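PDB 6EWJ: putative capsular polysaccharide biosynthesis protein, which probably acts as a pyridoxal phosphate-dependent sugar aminotransferase in the biosynthesis of pneumococcal teichoic acid. Local coordinates for residues A[46-51]-A[276-281]; A[175-180]-A[188-193]; A[354-359]-A[365-370]. All blocks are in the same frame, centred on the assembly; numbering follows the deposited sequence.

Contact 1 of 3, residues A[46-51]-A[276-281]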
# COMPACT_ATOMS: atom_id res chain seq x y z
N GLU A 46 -9.89 9.81 10.93
CA GLU A 46 -9.75 8.80 11.96
C GLU A 46 -10.57 9.19 13.20
O GLU A 46 -11.20 8.33 13.82
CB GLU A 46 -8.29 8.64 12.35
CG GLU A 46 -7.43 8.00 11.24
CD GLU A 46 -5.97 7.94 11.56
OE1 GLU A 46 -5.54 8.63 12.50
OE2 GLU A 46 -5.21 7.20 10.86
N ARG A 47 -10.44 10.44 13.63
CA ARG A 47 -11.20 10.95 14.80
C ARG A 47 -12.71 10.79 14.59
O ARG A 47 -13.40 10.19 15.41
CB ARG A 47 -10.79 12.40 15.09
CG ARG A 47 -9.37 12.51 15.66
CD ARG A 47 -9.07 13.88 16.36
NE ARG A 47 -9.04 15.01 15.43
CZ ARG A 47 -8.00 15.37 14.66
NH1 ARG A 47 -6.86 14.70 14.74
NH2 ARG A 47 -8.11 16.39 13.82
N ARG A 48 -13.22 11.29 13.46
CA ARG A 48 -14.64 11.20 13.15
C ARG A 48 -15.15 9.74 13.00
O ARG A 48 -16.23 9.40 13.44
CB ARG A 48 -14.95 12.02 11.90
CG ARG A 48 -14.79 13.54 12.12
CD ARG A 48 -15.22 14.33 10.90
NE ARG A 48 -16.61 13.99 10.60
CZ ARG A 48 -17.20 14.06 9.40
NH1 ARG A 48 -16.55 14.53 8.33
NH2 ARG A 48 -18.48 13.70 9.29
N LEU A 49 -14.33 8.89 12.37
CA LEU A 49 -14.68 7.50 12.21
C LEU A 49 -14.78 6.76 13.57
O LEU A 49 -15.70 5.97 13.77
CB LEU A 49 -13.68 6.80 11.25
CG LEU A 49 -13.86 7.06 9.77
CD1 LEU A 49 -12.72 6.35 9.00
CD2 LEU A 49 -15.21 6.55 9.28
N SER A 50 -13.83 7.07 14.47
CA SER A 50 -13.81 6.52 15.84
C SER A 50 -15.10 6.84 16.61
O SER A 50 -15.71 5.96 17.21
CB SER A 50 -12.62 7.02 16.63
OG SER A 50 -11.39 6.58 16.10
N LEU A 51 -15.54 8.09 16.50
CA LEU A 51 -16.84 8.47 17.06
C LEU A 51 -17.99 7.71 16.42
O LEU A 51 -18.92 7.25 17.12
CB LEU A 51 -17.08 9.97 16.95
CG LEU A 51 -16.11 10.82 17.75
CD1 LEU A 51 -16.19 12.26 17.26
CD2 LEU A 51 -16.37 10.78 19.26
N VAL A 276 -16.24 13.84 3.48
CA VAL A 276 -17.48 14.22 2.81
C VAL A 276 -18.44 13.02 2.77
O VAL A 276 -19.63 13.17 3.08
CB VAL A 276 -17.22 14.79 1.39
CG1 VAL A 276 -18.53 14.99 0.63
CG2 VAL A 276 -16.51 16.13 1.52
N GLN A 277 -17.91 11.85 2.41
CA GLN A 277 -18.68 10.60 2.42
C GLN A 277 -19.31 10.37 3.80
O GLN A 277 -20.50 9.96 3.92
CB GLN A 277 -17.81 9.42 2.02
CG GLN A 277 -17.42 9.41 0.54
CD GLN A 277 -18.40 8.65 -0.34
OE1 GLN A 277 -18.58 7.45 -0.18
NE2 GLN A 277 -19.00 9.34 -1.29
N LEU A 278 -18.53 10.65 4.85
CA LEU A 278 -18.98 10.45 6.20
C LEU A 278 -20.14 11.43 6.55
O LEU A 278 -21.10 11.01 7.14
CB LEU A 278 -17.83 10.50 7.21
CG LEU A 278 -18.25 10.01 8.61
CD1 LEU A 278 -18.69 8.55 8.64
CD2 LEU A 278 -17.09 10.24 9.57
N ASP A 279 -20.07 12.68 6.09
CA ASP A 279 -21.21 13.64 6.23
C ASP A 279 -22.45 13.12 5.50
O ASP A 279 -23.57 13.12 6.01
CB ASP A 279 -20.88 14.99 5.60
CG ASP A 279 -19.81 15.74 6.35
OD1 ASP A 279 -19.43 15.35 7.46
OD2 ASP A 279 -19.32 16.72 5.79
N ARG A 280 -22.20 12.62 4.29
CA ARG A 280 -23.25 12.06 3.44
C ARG A 280 -23.80 10.72 3.90
O ARG A 280 -24.87 10.34 3.44
CB ARG A 280 -22.73 11.92 1.99
CG ARG A 280 -22.49 13.27 1.33
CD ARG A 280 -21.96 13.08 -0.06
NE ARG A 280 -23.03 12.56 -0.89
CZ ARG A 280 -22.89 11.78 -1.94
NH1 ARG A 280 -21.69 11.35 -2.35
NH2 ARG A 280 -23.98 11.39 -2.59
N TYR A 281 -23.10 10.02 4.78
CA TYR A 281 -23.36 8.60 5.04
C TYR A 281 -24.75 8.22 5.63
O TYR A 281 -25.36 7.31 5.11
CB TYR A 281 -22.23 7.95 5.86
CG TYR A 281 -22.12 6.43 5.62
CD1 TYR A 281 -22.02 5.93 4.34
CD2 TYR A 281 -22.04 5.55 6.69
CE1 TYR A 281 -21.95 4.56 4.13
CE2 TYR A 281 -21.96 4.21 6.51
CZ TYR A 281 -21.89 3.70 5.22
OH TYR A 281 -21.80 2.37 5.04
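Segments 46-51, on helix 40-53, and 276-281, on helix 268-299, run roughly parallel, inclined by 25° with axes 11.1 Å apart. Their closest CA atoms are those of Leu49 and Leu278, at 8.0 Å. Arg48 reaches across the gap while Leu278 comes the other way, and the two slide past each other: Leu278 CD2 touches Arg48 CB at 3.6 Å and then lies over one face of the guanidinium, displaced toward its rim. The chain of Arg48 is extended as far as CD and bends at chi3 (58°), which brings the guanidinium round to Asp279. The arrangement joins an early helix to long helix 268-299, which probably links the large and C-terminal domains, as in other fold type I aminotransferases. Arg48 NH2 forms a salt bridge with Asp279 OD1 at 2.6 Å; as a hydrogen bond it is weak, because the N-H points well off the oxygen. The two planar groups are turned 33° apart, and Arg48 NH1 has a second partner in the carbonyl of Leu275. On the buried side, Leu49 CD2 meets Leu278 CD1 at 4.1 Å, with Phe201 against Leu49 and Phe207 against Leu278.

Contact 2 of 3, residues A[175-180]-A[188-193]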
# COMPACT_ATOMS: atom_id res chain seq x y z
N SER A 175 -13.02 -8.77 13.19
CA SER A 175 -14.08 -8.62 12.20
C SER A 175 -13.58 -8.15 10.84
O SER A 175 -12.98 -7.05 10.74
CB SER A 175 -15.13 -7.59 12.68
OG SER A 175 -16.06 -7.34 11.61
N ASP A 176 -13.86 -8.93 9.78
CA ASP A 176 -13.81 -8.39 8.44
C ASP A 176 -15.09 -7.65 8.12
O ASP A 176 -16.08 -8.25 7.68
CB ASP A 176 -13.51 -9.46 7.39
CG ASP A 176 -13.44 -8.89 5.99
OD1 ASP A 176 -13.71 -7.68 5.78
OD2 ASP A 176 -13.13 -9.66 5.05
N SER A 177 -15.08 -6.34 8.39
CA SER A 177 -16.20 -5.42 8.12
C SER A 177 -16.05 -4.60 6.83
O SER A 177 -16.50 -3.46 6.73
CB SER A 177 -16.42 -4.50 9.31
OG SER A 177 -17.04 -5.21 10.35
N ALA A 178 -15.45 -5.19 5.83
CA ALA A 178 -15.35 -4.51 4.56
C ALA A 178 -16.75 -4.03 4.10
O ALA A 178 -16.86 -2.99 3.50
CB ALA A 178 -14.66 -5.40 3.52
N HIS A 179 -17.78 -4.85 4.33
CA HIS A 179 -19.10 -4.57 3.85
C HIS A 179 -19.97 -3.89 4.88
O HIS A 179 -21.15 -3.67 4.62
CB HIS A 179 -19.79 -5.88 3.45
CG HIS A 179 -19.09 -6.67 2.39
ND1 HIS A 179 -19.53 -7.91 2.01
CD2 HIS A 179 -18.01 -6.40 1.61
CE1 HIS A 179 -18.76 -8.39 1.05
NE2 HIS A 179 -17.82 -7.49 0.79
N ALA A 180 -19.42 -3.54 6.04
CA ALA A 180 -20.24 -3.29 7.24
C ALA A 180 -20.01 -1.97 7.96
O ALA A 180 -20.48 -1.80 9.09
CB ALA A 180 -20.15 -4.46 8.21
N GLN A 188 -25.18 -1.85 18.61
CA GLN A 188 -23.80 -1.35 18.69
C GLN A 188 -23.17 -1.35 17.30
O GLN A 188 -23.36 -2.31 16.55
CB GLN A 188 -22.94 -2.20 19.60
CG GLN A 188 -23.47 -2.62 20.96
CD GLN A 188 -22.78 -3.90 21.43
OE1 GLN A 188 -21.89 -3.85 22.26
NE2 GLN A 188 -23.19 -5.07 20.87
N PRO A 189 -22.39 -0.31 16.97
CA PRO A 189 -21.81 -0.21 15.61
C PRO A 189 -20.72 -1.19 15.38
O PRO A 189 -19.92 -1.46 16.27
CB PRO A 189 -21.26 1.23 15.55
CG PRO A 189 -21.33 1.76 16.93
CD PRO A 189 -22.26 0.94 17.73
N SER A 190 -20.67 -1.73 14.17
CA SER A 190 -19.54 -2.57 13.76
C SER A 190 -18.30 -1.71 13.97
O SER A 190 -18.37 -0.46 13.78
CB SER A 190 -19.67 -3.06 12.33
OG SER A 190 -18.81 -4.18 12.14
N GLY A 191 -17.25 -2.32 14.48
CA GLY A 191 -16.08 -1.59 14.98
C GLY A 191 -15.96 -1.73 16.50
O GLY A 191 -14.88 -1.96 17.00
N SER A 192 -17.11 -1.66 17.18
CA SER A 192 -17.19 -1.77 18.64
C SER A 192 -17.50 -3.18 19.16
O SER A 192 -17.58 -3.38 20.36
CB SER A 192 -18.27 -0.81 19.18
OG SER A 192 -19.58 -1.25 18.87
N ILE A 193 -17.61 -4.17 18.28
CA ILE A 193 -18.10 -5.48 18.69
C ILE A 193 -16.95 -6.50 18.82
O ILE A 193 -16.78 -7.14 19.85
CB ILE A 193 -19.17 -5.96 17.73
CG1 ILE A 193 -20.28 -4.91 17.61
CG2 ILE A 193 -19.76 -7.29 18.21
CD1 ILE A 193 -21.00 -4.95 16.29
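Ser190 faces Ser177 and Ala180, in the segment that carries strand 172-177 into a turn; this is an inner strand of the seven-stranded mixed sheet characteristic of the large domain of fold type I pyridoxal phosphate enzymes. The chain then folds into a type I beta turn from Ser177 to Ala180, closed by Ala180 N to Ser177 O, and Asp176 OD1 takes the N-H of Ala178 at 3.0 Å in an Asx turn. The beta turn holds His179, which binds pyridoxal 5'-phosphate in another structure of this protein. The side chain of Ser190 approaches from the segment following the short strand 188-189. Its CB packs on the carbonyl oxygen of Ala180 at 3.6 Å. From there OG swings to the far side of CB from the backbone N (chi1 -161°), which carries it to Ser177 OG, 2.7 Å away, in a buried hydroxyl-hydroxyl hydrogen bond. The same OG stays 4.2 Å from Ala180 CB, so a methyl group flanks the polar pair. Ser177 OG also lies 2.7 Å from Ser175 OG, and Ser175 OG in turn bonds to Glu136 OE2, so the polar row continues to Glu136. After Ser190 the backbone turns sharply at Gly191, whose positive phi suits glycine, and Pro189 O accepts both Ser192 N and Ser192 OG, the latter at 2.6 Å in the carbonyl plane on a lone pair.

Contact 3 of 3, residues A[354-359]-A[365-370]; sequences LPLLTA and FDMTNY
A single water joins the backbones of Pro355 and Met367, donating to Pro355 O at 2.7 Å and accepting from Met367 N at 3.1 Å. It spans two 3-10 turns, 354-356 and 367-369, that flank the short helix 358-361; the second opens with an Asx turn, Asp366 OD1 taking the N-H of Thr368, and leads into helix 371-378. Beside the water the packing is apolar and centres on the proline ring. Pro355 CB rests on the backbone of Met367, 3.6 Å from its N, and touches Phe365 CB more loosely. Pro355 CG meets Tyr370 CD2 at 3.5 Å, with the two side chains crossing at about a right angle. Met367 is bent at both chi2 (68°) and chi3, and this curl lays the sulfur alongside Leu356: SD is 3.8 Å from Leu356 CG, while Leu356 CD2 reaches Met367 CG. Met106 of strand 103-107 touches Pro355, Phe365 and Tyr370. Thr358 OG1 bonds to Asp256 OD2 of the second subunit, placing segment 354-359 at the dimer interface. Asn369 CB lies 3.6 Å above one face of the Tyr370 ring, offset toward the rim.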
# COMPACT_ATOMS: atom_id res chain seq x y z
N LEU A 354 -13.74 -20.36 -1.00
CA LEU A 354 -12.28 -20.30 -1.16
C LEU A 354 -11.69 -21.58 -1.77
O LEU A 354 -10.87 -21.46 -2.64
CB LEU A 354 -11.62 -19.98 0.16
CG LEU A 354 -12.03 -18.59 0.72
CD1 LEU A 354 -11.22 -18.34 1.97
CD2 LEU A 354 -11.81 -17.41 -0.22
N PRO A 355 -12.19 -22.79 -1.36
CA PRO A 355 -11.66 -24.03 -1.91
C PRO A 355 -11.89 -24.22 -3.39
O PRO A 355 -11.23 -25.05 -3.94
CB PRO A 355 -12.40 -25.11 -1.12
CG PRO A 355 -12.74 -24.44 0.17
CD PRO A 355 -13.09 -23.06 -0.23
N LEU A 356 -12.74 -23.39 -4.03
CA LEU A 356 -12.86 -23.45 -5.50
C LEU A 356 -11.71 -22.76 -6.22
O LEU A 356 -11.49 -23.05 -7.38
CB LEU A 356 -14.18 -22.86 -6.01
CG LEU A 356 -15.50 -23.66 -5.83
CD1 LEU A 356 -16.64 -22.99 -6.59
CD2 LEU A 356 -15.35 -25.08 -6.29
N LEU A 357 -11.00 -21.87 -5.53
CA LEU A 357 -9.98 -21.00 -6.11
C LEU A 357 -8.65 -21.76 -6.15
O LEU A 357 -8.27 -22.42 -5.18
CB LEU A 357 -9.86 -19.72 -5.32
CG LEU A 357 -11.15 -18.91 -5.08
CD1 LEU A 357 -10.89 -17.81 -4.05
CD2 LEU A 357 -11.79 -18.36 -6.37
N THR A 358 -7.98 -21.68 -7.28
CA THR A 358 -6.67 -22.31 -7.45
C THR A 358 -5.68 -22.11 -6.31
O THR A 358 -5.07 -23.07 -5.86
CB THR A 358 -6.07 -21.85 -8.81
OG1 THR A 358 -6.95 -22.27 -9.86
CG2 THR A 358 -4.61 -22.33 -9.04
N ALA A 359 -5.55 -20.89 -5.82
CA ALA A 359 -4.61 -20.60 -4.75
C ALA A 359 -4.82 -21.46 -3.52
O ALA A 359 -3.85 -21.90 -2.89
CB ALA A 359 -4.70 -19.12 -4.38
N PHE A 365 -6.85 -27.20 0.33
CA PHE A 365 -8.27 -27.07 0.68
C PHE A 365 -9.18 -27.70 -0.36
O PHE A 365 -8.96 -27.56 -1.56
CB PHE A 365 -8.63 -25.62 0.93
CG PHE A 365 -7.91 -25.04 2.10
CD1 PHE A 365 -8.38 -25.24 3.40
CD2 PHE A 365 -6.71 -24.37 1.93
CE1 PHE A 365 -7.68 -24.70 4.47
CE2 PHE A 365 -5.99 -23.89 3.00
CZ PHE A 365 -6.47 -24.06 4.27
N ASP A 366 -10.19 -28.42 0.11
CA ASP A 366 -11.00 -29.29 -0.75
C ASP A 366 -12.49 -28.96 -0.57
O ASP A 366 -12.99 -29.03 0.55
CB ASP A 366 -10.70 -30.74 -0.39
CG ASP A 366 -11.42 -31.74 -1.27
OD1 ASP A 366 -12.42 -31.42 -1.94
OD2 ASP A 366 -10.96 -32.90 -1.26
N MET A 367 -13.14 -28.56 -1.66
CA MET A 367 -14.53 -28.14 -1.68
C MET A 367 -15.49 -29.14 -1.06
O MET A 367 -16.48 -28.73 -0.41
CB MET A 367 -15.01 -27.82 -3.11
CG MET A 367 -16.34 -27.06 -3.17
SD MET A 367 -16.28 -25.33 -2.54
CE MET A 367 -16.80 -25.50 -0.83
N THR A 368 -15.18 -30.44 -1.20
CA THR A 368 -16.04 -31.49 -0.64
C THR A 368 -16.11 -31.45 0.90
O THR A 368 -17.02 -32.02 1.48
CB THR A 368 -15.62 -32.93 -1.10
OG1 THR A 368 -14.30 -33.25 -0.61
CG2 THR A 368 -15.64 -33.04 -2.64
N ASN A 369 -15.15 -30.78 1.56
CA ASN A 369 -15.20 -30.56 3.03
C ASN A 369 -16.15 -29.48 3.50
O ASN A 369 -16.38 -29.35 4.71
CB ASN A 369 -13.80 -30.28 3.60
CG ASN A 369 -12.89 -31.50 3.61
OD1 ASN A 369 -11.72 -31.41 3.18
ND2 ASN A 369 -13.38 -32.61 4.06
N TYR A 370 -16.68 -28.67 2.57
CA TYR A 370 -17.48 -27.50 2.92
C TYR A 370 -18.72 -27.44 2.07
O TYR A 370 -18.93 -26.47 1.34
CB TYR A 370 -16.62 -26.20 2.81
CG TYR A 370 -15.23 -26.35 3.33
CD1 TYR A 370 -14.94 -26.17 4.68
CD2 TYR A 370 -14.17 -26.66 2.48
CE1 TYR A 370 -13.66 -26.36 5.19
CE2 TYR A 370 -12.87 -26.79 2.97
CZ TYR A 370 -12.63 -26.66 4.32
OH TYR A 370 -11.34 -26.86 4.82
O HOH W 1 -11.46 -27.75 -4.11

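Contact 2 lies nearest the middle of the chain and includes His179 of the cofactor site, whereas the other two sit farther out, on opposite sides of the chain's centre. Contact 1 has its centre 15 Å from that of contact 2, with nearest atoms about 6 Å apart; the side chain of its Leu49 is about 11 Å from those of Ser200 and Ala64, which bind pyridoxal 5'-phosphate in another structure of this protein, though not in this chain. Contact 3 is 26 Å from contact 2, centre to centre, yet its Leu356 side chain comes within about 9 Å of that of Tyr351, another cofactor-binding residue that touches His179. Contacts 1 and 3 have centres 38 Å apart.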